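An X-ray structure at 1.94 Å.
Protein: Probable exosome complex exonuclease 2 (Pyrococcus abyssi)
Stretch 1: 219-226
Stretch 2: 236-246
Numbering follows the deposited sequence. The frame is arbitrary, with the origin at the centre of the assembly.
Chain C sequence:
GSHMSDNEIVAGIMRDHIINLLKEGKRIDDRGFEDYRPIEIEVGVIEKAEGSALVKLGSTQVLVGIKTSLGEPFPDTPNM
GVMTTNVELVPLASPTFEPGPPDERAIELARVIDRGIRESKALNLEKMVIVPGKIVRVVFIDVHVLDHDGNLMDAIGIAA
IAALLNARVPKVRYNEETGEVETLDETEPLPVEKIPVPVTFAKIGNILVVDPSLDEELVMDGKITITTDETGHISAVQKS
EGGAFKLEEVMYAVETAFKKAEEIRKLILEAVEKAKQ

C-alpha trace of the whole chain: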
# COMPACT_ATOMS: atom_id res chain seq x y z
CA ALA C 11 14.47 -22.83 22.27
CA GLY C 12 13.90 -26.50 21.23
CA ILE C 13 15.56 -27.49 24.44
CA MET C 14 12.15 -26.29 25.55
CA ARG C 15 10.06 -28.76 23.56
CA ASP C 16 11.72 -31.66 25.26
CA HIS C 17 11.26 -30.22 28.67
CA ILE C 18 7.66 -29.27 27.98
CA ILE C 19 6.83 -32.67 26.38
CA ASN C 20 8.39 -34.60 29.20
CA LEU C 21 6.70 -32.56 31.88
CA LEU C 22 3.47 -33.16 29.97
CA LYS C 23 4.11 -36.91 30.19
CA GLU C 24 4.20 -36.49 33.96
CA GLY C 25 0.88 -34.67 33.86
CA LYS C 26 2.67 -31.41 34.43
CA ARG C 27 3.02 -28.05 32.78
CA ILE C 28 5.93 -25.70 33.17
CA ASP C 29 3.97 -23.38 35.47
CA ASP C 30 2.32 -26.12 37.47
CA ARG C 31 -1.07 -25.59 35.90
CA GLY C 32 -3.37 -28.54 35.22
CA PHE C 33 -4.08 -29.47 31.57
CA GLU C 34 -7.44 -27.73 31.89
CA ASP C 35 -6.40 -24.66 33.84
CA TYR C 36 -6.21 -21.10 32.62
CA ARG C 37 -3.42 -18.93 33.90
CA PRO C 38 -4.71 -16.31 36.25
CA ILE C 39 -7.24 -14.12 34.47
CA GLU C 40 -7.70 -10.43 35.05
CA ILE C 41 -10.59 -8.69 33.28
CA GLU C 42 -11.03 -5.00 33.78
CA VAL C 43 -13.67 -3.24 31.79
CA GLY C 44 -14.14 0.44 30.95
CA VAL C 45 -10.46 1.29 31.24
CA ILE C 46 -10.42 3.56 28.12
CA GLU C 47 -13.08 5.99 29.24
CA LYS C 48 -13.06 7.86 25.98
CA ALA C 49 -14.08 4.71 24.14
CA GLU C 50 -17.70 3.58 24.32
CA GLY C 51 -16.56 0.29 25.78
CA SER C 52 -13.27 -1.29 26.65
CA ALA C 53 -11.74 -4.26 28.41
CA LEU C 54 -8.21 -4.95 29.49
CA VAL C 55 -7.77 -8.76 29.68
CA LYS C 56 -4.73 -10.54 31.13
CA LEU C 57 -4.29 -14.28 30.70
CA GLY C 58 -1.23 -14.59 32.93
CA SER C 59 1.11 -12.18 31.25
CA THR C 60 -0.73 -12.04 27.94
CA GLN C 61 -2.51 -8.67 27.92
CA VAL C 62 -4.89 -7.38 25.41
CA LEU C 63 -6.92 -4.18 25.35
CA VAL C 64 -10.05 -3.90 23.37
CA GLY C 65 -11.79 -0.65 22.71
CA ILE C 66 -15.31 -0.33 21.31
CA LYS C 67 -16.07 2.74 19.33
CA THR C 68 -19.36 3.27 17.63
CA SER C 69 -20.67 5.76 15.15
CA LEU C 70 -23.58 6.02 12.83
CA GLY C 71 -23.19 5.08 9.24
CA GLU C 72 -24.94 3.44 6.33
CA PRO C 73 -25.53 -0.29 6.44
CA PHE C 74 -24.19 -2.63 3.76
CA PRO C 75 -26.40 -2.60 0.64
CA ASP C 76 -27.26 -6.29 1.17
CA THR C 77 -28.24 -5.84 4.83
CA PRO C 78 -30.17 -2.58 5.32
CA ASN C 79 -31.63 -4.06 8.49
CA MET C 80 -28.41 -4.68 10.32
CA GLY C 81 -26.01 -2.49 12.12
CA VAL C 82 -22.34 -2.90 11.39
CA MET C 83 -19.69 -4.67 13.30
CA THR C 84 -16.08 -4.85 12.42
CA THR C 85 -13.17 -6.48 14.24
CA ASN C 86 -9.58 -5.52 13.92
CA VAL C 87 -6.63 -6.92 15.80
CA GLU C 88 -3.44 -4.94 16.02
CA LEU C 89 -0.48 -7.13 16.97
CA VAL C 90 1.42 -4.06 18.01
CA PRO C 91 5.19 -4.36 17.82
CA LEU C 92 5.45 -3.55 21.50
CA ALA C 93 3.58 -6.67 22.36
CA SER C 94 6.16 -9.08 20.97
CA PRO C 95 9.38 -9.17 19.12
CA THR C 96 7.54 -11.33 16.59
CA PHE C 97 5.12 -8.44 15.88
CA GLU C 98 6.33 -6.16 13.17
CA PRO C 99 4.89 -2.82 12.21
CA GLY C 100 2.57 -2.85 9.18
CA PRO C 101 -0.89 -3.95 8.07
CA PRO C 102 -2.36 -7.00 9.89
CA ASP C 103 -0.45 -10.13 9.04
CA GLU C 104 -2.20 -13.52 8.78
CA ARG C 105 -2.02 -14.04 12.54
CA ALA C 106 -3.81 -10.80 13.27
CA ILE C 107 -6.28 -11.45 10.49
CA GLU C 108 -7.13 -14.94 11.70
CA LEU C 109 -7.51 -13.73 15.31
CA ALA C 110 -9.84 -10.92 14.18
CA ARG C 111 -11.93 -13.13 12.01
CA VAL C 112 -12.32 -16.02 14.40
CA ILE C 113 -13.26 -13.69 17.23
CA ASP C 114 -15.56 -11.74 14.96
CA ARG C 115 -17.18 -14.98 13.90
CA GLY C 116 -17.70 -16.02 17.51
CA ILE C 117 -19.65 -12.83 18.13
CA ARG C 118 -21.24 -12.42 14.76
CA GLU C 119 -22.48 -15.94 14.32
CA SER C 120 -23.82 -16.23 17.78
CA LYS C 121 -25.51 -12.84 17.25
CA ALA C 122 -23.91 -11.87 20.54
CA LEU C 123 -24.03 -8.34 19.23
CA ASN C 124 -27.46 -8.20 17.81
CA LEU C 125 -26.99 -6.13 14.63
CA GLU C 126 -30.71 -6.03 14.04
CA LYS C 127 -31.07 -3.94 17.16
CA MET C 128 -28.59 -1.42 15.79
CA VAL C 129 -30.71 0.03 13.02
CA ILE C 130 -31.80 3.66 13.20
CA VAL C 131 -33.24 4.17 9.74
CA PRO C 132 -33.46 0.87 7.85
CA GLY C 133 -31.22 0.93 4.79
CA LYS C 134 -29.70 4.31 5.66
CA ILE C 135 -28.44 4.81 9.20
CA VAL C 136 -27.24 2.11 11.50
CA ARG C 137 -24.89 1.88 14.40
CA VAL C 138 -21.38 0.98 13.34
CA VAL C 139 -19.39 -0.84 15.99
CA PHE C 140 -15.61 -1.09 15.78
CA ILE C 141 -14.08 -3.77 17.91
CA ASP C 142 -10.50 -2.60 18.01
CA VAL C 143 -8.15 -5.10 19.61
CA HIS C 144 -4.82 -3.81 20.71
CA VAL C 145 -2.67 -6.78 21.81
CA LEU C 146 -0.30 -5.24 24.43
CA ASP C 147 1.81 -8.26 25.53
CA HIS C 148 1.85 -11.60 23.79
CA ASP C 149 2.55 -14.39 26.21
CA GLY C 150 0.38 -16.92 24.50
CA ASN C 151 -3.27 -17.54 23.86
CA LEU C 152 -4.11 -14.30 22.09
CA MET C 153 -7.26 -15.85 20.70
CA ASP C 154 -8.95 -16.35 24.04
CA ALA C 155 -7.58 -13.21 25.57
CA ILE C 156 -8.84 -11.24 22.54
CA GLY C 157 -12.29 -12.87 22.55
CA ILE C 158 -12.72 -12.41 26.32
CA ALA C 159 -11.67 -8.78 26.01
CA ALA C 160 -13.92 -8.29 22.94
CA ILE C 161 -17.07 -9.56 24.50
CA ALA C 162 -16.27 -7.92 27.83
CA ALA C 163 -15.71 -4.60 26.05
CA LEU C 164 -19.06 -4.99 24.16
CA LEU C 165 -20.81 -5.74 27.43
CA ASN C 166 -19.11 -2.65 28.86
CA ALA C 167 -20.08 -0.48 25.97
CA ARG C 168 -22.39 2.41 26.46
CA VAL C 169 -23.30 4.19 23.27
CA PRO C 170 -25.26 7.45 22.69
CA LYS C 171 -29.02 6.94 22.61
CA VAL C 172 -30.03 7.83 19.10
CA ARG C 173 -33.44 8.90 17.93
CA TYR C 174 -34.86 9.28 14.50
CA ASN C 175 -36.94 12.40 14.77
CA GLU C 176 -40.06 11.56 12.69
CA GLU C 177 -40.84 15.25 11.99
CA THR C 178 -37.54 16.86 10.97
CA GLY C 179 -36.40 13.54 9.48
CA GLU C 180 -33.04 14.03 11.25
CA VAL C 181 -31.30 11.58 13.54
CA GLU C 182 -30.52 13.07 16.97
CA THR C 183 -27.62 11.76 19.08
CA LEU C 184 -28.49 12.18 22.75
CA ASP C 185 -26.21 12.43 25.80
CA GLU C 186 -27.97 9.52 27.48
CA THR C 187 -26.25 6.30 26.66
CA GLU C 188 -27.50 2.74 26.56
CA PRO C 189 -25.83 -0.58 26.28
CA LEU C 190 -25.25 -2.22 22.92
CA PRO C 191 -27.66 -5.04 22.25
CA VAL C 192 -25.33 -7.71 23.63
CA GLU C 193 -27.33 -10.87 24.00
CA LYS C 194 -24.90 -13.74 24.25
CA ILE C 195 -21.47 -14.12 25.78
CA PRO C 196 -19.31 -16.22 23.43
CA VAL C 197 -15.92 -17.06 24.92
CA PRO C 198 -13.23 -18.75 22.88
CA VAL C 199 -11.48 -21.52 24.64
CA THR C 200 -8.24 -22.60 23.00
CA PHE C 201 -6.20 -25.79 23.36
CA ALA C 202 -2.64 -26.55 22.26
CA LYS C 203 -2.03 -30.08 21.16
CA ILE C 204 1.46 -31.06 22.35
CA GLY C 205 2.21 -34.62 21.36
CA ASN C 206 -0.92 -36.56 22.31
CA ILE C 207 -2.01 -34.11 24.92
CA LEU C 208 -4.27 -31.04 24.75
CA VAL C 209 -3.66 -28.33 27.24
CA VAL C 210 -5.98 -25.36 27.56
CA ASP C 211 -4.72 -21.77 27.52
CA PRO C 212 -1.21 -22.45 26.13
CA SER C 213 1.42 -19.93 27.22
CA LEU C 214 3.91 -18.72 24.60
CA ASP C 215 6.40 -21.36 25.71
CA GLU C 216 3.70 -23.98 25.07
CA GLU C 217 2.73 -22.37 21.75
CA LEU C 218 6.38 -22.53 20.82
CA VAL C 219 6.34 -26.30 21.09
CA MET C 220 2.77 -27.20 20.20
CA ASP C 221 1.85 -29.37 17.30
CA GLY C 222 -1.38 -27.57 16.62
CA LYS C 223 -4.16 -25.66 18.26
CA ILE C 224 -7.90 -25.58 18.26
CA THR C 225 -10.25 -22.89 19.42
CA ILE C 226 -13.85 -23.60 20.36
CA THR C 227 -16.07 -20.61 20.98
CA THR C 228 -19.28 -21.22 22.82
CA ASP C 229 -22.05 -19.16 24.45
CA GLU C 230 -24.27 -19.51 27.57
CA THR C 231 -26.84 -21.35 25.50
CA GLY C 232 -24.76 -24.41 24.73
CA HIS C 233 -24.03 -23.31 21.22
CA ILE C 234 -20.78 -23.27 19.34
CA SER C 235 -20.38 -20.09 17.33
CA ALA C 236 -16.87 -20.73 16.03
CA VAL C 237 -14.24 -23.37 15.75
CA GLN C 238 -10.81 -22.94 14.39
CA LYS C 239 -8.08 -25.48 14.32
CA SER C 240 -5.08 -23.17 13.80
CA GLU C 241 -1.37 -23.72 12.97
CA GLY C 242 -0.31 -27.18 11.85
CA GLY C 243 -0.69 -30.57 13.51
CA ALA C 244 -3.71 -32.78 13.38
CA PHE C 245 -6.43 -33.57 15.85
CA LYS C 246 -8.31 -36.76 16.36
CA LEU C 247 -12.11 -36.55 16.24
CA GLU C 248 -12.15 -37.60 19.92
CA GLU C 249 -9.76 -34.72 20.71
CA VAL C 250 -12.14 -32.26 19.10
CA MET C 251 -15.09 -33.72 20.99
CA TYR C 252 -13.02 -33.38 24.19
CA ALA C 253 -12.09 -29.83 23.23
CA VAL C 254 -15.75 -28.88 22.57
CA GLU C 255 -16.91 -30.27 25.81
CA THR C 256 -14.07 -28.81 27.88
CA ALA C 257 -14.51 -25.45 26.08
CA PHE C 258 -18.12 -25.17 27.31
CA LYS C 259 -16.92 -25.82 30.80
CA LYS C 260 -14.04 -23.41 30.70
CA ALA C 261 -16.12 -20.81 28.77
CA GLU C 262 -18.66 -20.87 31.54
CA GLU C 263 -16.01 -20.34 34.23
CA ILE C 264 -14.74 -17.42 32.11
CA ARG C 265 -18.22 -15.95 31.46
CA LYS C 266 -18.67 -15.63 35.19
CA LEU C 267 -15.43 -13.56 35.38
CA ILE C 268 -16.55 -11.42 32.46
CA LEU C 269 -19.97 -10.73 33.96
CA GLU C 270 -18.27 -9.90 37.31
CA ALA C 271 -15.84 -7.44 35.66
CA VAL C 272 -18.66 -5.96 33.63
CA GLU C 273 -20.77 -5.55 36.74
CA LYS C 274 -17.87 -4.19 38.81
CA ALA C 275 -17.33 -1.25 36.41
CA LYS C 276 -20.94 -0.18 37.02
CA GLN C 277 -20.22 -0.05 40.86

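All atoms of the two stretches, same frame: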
# COMPACT_ATOMS: atom_id res chain seq x y z
N VAL C 219 6.10 -24.90 21.32
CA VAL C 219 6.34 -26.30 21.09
C VAL C 219 5.11 -27.09 20.63
O VAL C 219 5.20 -28.28 20.41
CB VAL C 219 6.92 -26.95 22.38
CG1 VAL C 219 7.97 -26.02 23.01
CG2 VAL C 219 5.83 -27.28 23.36
N MET C 220 3.96 -26.45 20.48
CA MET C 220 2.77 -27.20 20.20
C MET C 220 2.80 -27.77 18.79
O MET C 220 3.47 -27.25 17.89
CB MET C 220 1.52 -26.33 20.38
CG MET C 220 1.45 -25.19 19.41
SD MET C 220 0.01 -24.23 19.71
CE MET C 220 0.38 -22.94 18.51
N ASP C 221 2.01 -28.80 18.60
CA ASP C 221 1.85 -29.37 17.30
C ASP C 221 0.81 -28.58 16.56
O ASP C 221 0.98 -28.27 15.40
CB ASP C 221 1.41 -30.82 17.43
CG ASP C 221 2.56 -31.69 17.80
OD1 ASP C 221 3.54 -31.70 17.04
OD2 ASP C 221 2.52 -32.29 18.87
N GLY C 222 -0.24 -28.22 17.26
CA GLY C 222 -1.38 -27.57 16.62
C GLY C 222 -2.27 -27.01 17.70
O GLY C 222 -1.95 -27.11 18.89
N LYS C 223 -3.38 -26.41 17.30
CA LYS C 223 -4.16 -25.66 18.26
C LYS C 223 -5.56 -25.67 17.77
O LYS C 223 -5.78 -25.83 16.58
CB LYS C 223 -3.61 -24.25 18.29
CG LYS C 223 -4.48 -23.21 18.89
CD LYS C 223 -3.72 -21.90 18.86
CE LYS C 223 -3.06 -21.70 20.18
NZ LYS C 223 -2.44 -20.38 20.39
N ILE C 224 -6.52 -25.59 18.68
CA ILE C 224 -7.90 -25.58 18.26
C ILE C 224 -8.62 -24.67 19.21
O ILE C 224 -8.36 -24.68 20.41
CB ILE C 224 -8.58 -27.05 18.24
CG1 ILE C 224 -9.98 -26.96 17.59
CG2 ILE C 224 -8.64 -27.64 19.62
CD1 ILE C 224 -10.57 -28.29 17.17
N THR C 225 -9.47 -23.83 18.63
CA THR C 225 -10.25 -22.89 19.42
C THR C 225 -11.69 -23.24 19.21
O THR C 225 -12.10 -23.46 18.07
CB THR C 225 -10.02 -21.46 18.95
OG1 THR C 225 -8.70 -21.04 19.31
CG2 THR C 225 -11.05 -20.55 19.57
N ILE C 226 -12.40 -23.40 20.33
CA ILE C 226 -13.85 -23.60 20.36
C ILE C 226 -14.48 -22.42 21.08
O ILE C 226 -14.20 -22.18 22.24
CB ILE C 226 -14.25 -24.86 21.24
CG1 ILE C 226 -13.33 -26.07 20.96
CG2 ILE C 226 -15.70 -25.18 21.04
CD1 ILE C 226 -13.39 -26.53 19.48
N ALA C 236 -18.04 -20.64 16.91
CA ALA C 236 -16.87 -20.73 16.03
C ALA C 236 -15.99 -21.85 16.47
O ALA C 236 -15.89 -22.18 17.67
CB ALA C 236 -16.05 -19.47 16.13
N VAL C 237 -15.31 -22.40 15.50
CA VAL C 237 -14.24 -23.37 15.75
C VAL C 237 -13.19 -23.07 14.77
O VAL C 237 -13.50 -22.75 13.63
CB VAL C 237 -14.71 -24.82 15.49
CG1 VAL C 237 -13.51 -25.82 15.67
CG2 VAL C 237 -15.80 -25.18 16.48
N GLN C 238 -11.94 -23.16 15.22
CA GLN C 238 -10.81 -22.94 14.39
C GLN C 238 -9.65 -23.76 14.93
O GLN C 238 -9.02 -23.41 15.94
CB GLN C 238 -10.44 -21.44 14.37
CG GLN C 238 -9.37 -21.16 13.42
CD GLN C 238 -9.85 -20.61 12.11
OE1 GLN C 238 -11.03 -20.72 11.76
NE2 GLN C 238 -8.93 -19.95 11.38
N LYS C 239 -9.39 -24.85 14.24
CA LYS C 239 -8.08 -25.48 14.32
C LYS C 239 -7.17 -24.48 13.62
O LYS C 239 -7.48 -24.02 12.49
CB LYS C 239 -8.10 -26.80 13.57
CG LYS C 239 -6.81 -27.58 13.73
CD LYS C 239 -5.85 -27.29 12.61
CE LYS C 239 -4.60 -28.17 12.75
NZ LYS C 239 -3.79 -28.11 11.49
N SER C 240 -6.07 -24.09 14.30
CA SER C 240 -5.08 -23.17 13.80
C SER C 240 -3.66 -23.77 13.89
O SER C 240 -3.41 -24.72 14.62
CB SER C 240 -5.14 -21.82 14.50
OG SER C 240 -4.89 -21.93 15.88
N GLU C 241 -2.75 -23.21 13.10
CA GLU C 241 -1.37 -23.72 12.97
C GLU C 241 -1.48 -25.12 12.41
O GLU C 241 -2.55 -25.47 11.89
CB GLU C 241 -0.63 -23.72 14.32
CG GLU C 241 -0.68 -22.39 15.06
CD GLU C 241 -0.41 -21.22 14.11
OE1 GLU C 241 -1.13 -20.22 14.16
OE2 GLU C 241 0.46 -21.34 13.27
N GLY C 242 -0.37 -25.88 12.47
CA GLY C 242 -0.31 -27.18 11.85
C GLY C 242 -0.79 -28.27 12.80
O GLY C 242 -1.69 -28.06 13.61
N GLY C 243 -0.20 -29.44 12.69
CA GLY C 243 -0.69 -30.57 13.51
C GLY C 243 -2.03 -31.08 13.02
O GLY C 243 -2.59 -30.57 12.05
N ALA C 244 -2.53 -32.07 13.74
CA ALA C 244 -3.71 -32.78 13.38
C ALA C 244 -4.38 -33.14 14.68
O ALA C 244 -3.71 -33.40 15.67
CB ALA C 244 -3.38 -34.02 12.64
N PHE C 245 -5.70 -33.17 14.67
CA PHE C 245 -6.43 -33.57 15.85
C PHE C 245 -7.21 -34.80 15.49
O PHE C 245 -7.59 -34.98 14.34
CB PHE C 245 -7.36 -32.46 16.28
CG PHE C 245 -6.65 -31.28 16.87
CD1 PHE C 245 -6.58 -31.13 18.24
CD2 PHE C 245 -6.04 -30.35 16.05
CE1 PHE C 245 -5.95 -30.07 18.81
CE2 PHE C 245 -5.38 -29.25 16.61
CZ PHE C 245 -5.33 -29.12 18.02
N LYS C 246 -7.44 -35.64 16.49
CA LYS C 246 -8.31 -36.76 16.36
C LYS C 246 -9.72 -36.24 16.62
O LYS C 246 -9.89 -35.24 17.33
CB LYS C 246 -7.97 -37.83 17.40
CG LYS C 246 -6.60 -38.46 17.23
CD LYS C 246 -6.48 -39.07 15.85
CE LYS C 246 -5.26 -39.94 15.74
NZ LYS C 246 -5.18 -40.37 14.35
O HOH W 1 2.19 -25.50 14.74
O HOH W 2 -7.32 -21.69 16.92

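Strands 222-226 and 236-240 pair antiparallel. Thr-225 and Gln-238 form a hydrogen-bonded pair: Thr-225 N to Gln-238 O is 2.8 Å and Gln-238 N to Thr-225 O is 2.9 Å. At Lys-223 and Ser-240 the ladder loosens. Ser-240 N to Lys-223 O is 2.9 Å, but the return bond, Lys-223 N to Ser-240 O, is weak at 3.2 Å.

Ile-224, Ile-226 and Val-237 share one face of the sheet. Ile-226 (chi1 m, chi2 m) brings CD1 to 3.9 Å from Val-237 CG1. Ile-224 (t, t) lays its CB over one face of the Phe-245 ring, 4.2 Å from the centroid. The CA-to-CB bond of Phe-245 points toward the first stretch, and chi1 m is the rotamer that goes with the ring lying against Ile-224. Its ring edge meets Lys-223 N, 3.4 Å from CZ of Phe-245.

Lys-239 starts on this same face, but its end leads away. Chi2 is -93°, between wells, and the amine reaches the following turn: Lys-239 NZ is 2.9 Å from Glu-241 O and 2.8 Å from Gly-243 O.

On the other face, Ser-240 is in the p rotamer, which places OG 3.2 Å from Lys-223 CD and within reach of a water. That water joins Ser-240 OG (2.7 Å), Thr-225 OG1 (2.8 Å) and Gln-238 O (2.6 Å).

Gly-222 packs tightly, its CA 3.1 Å from Gly-242 O. A CB there would clash with that oxygen.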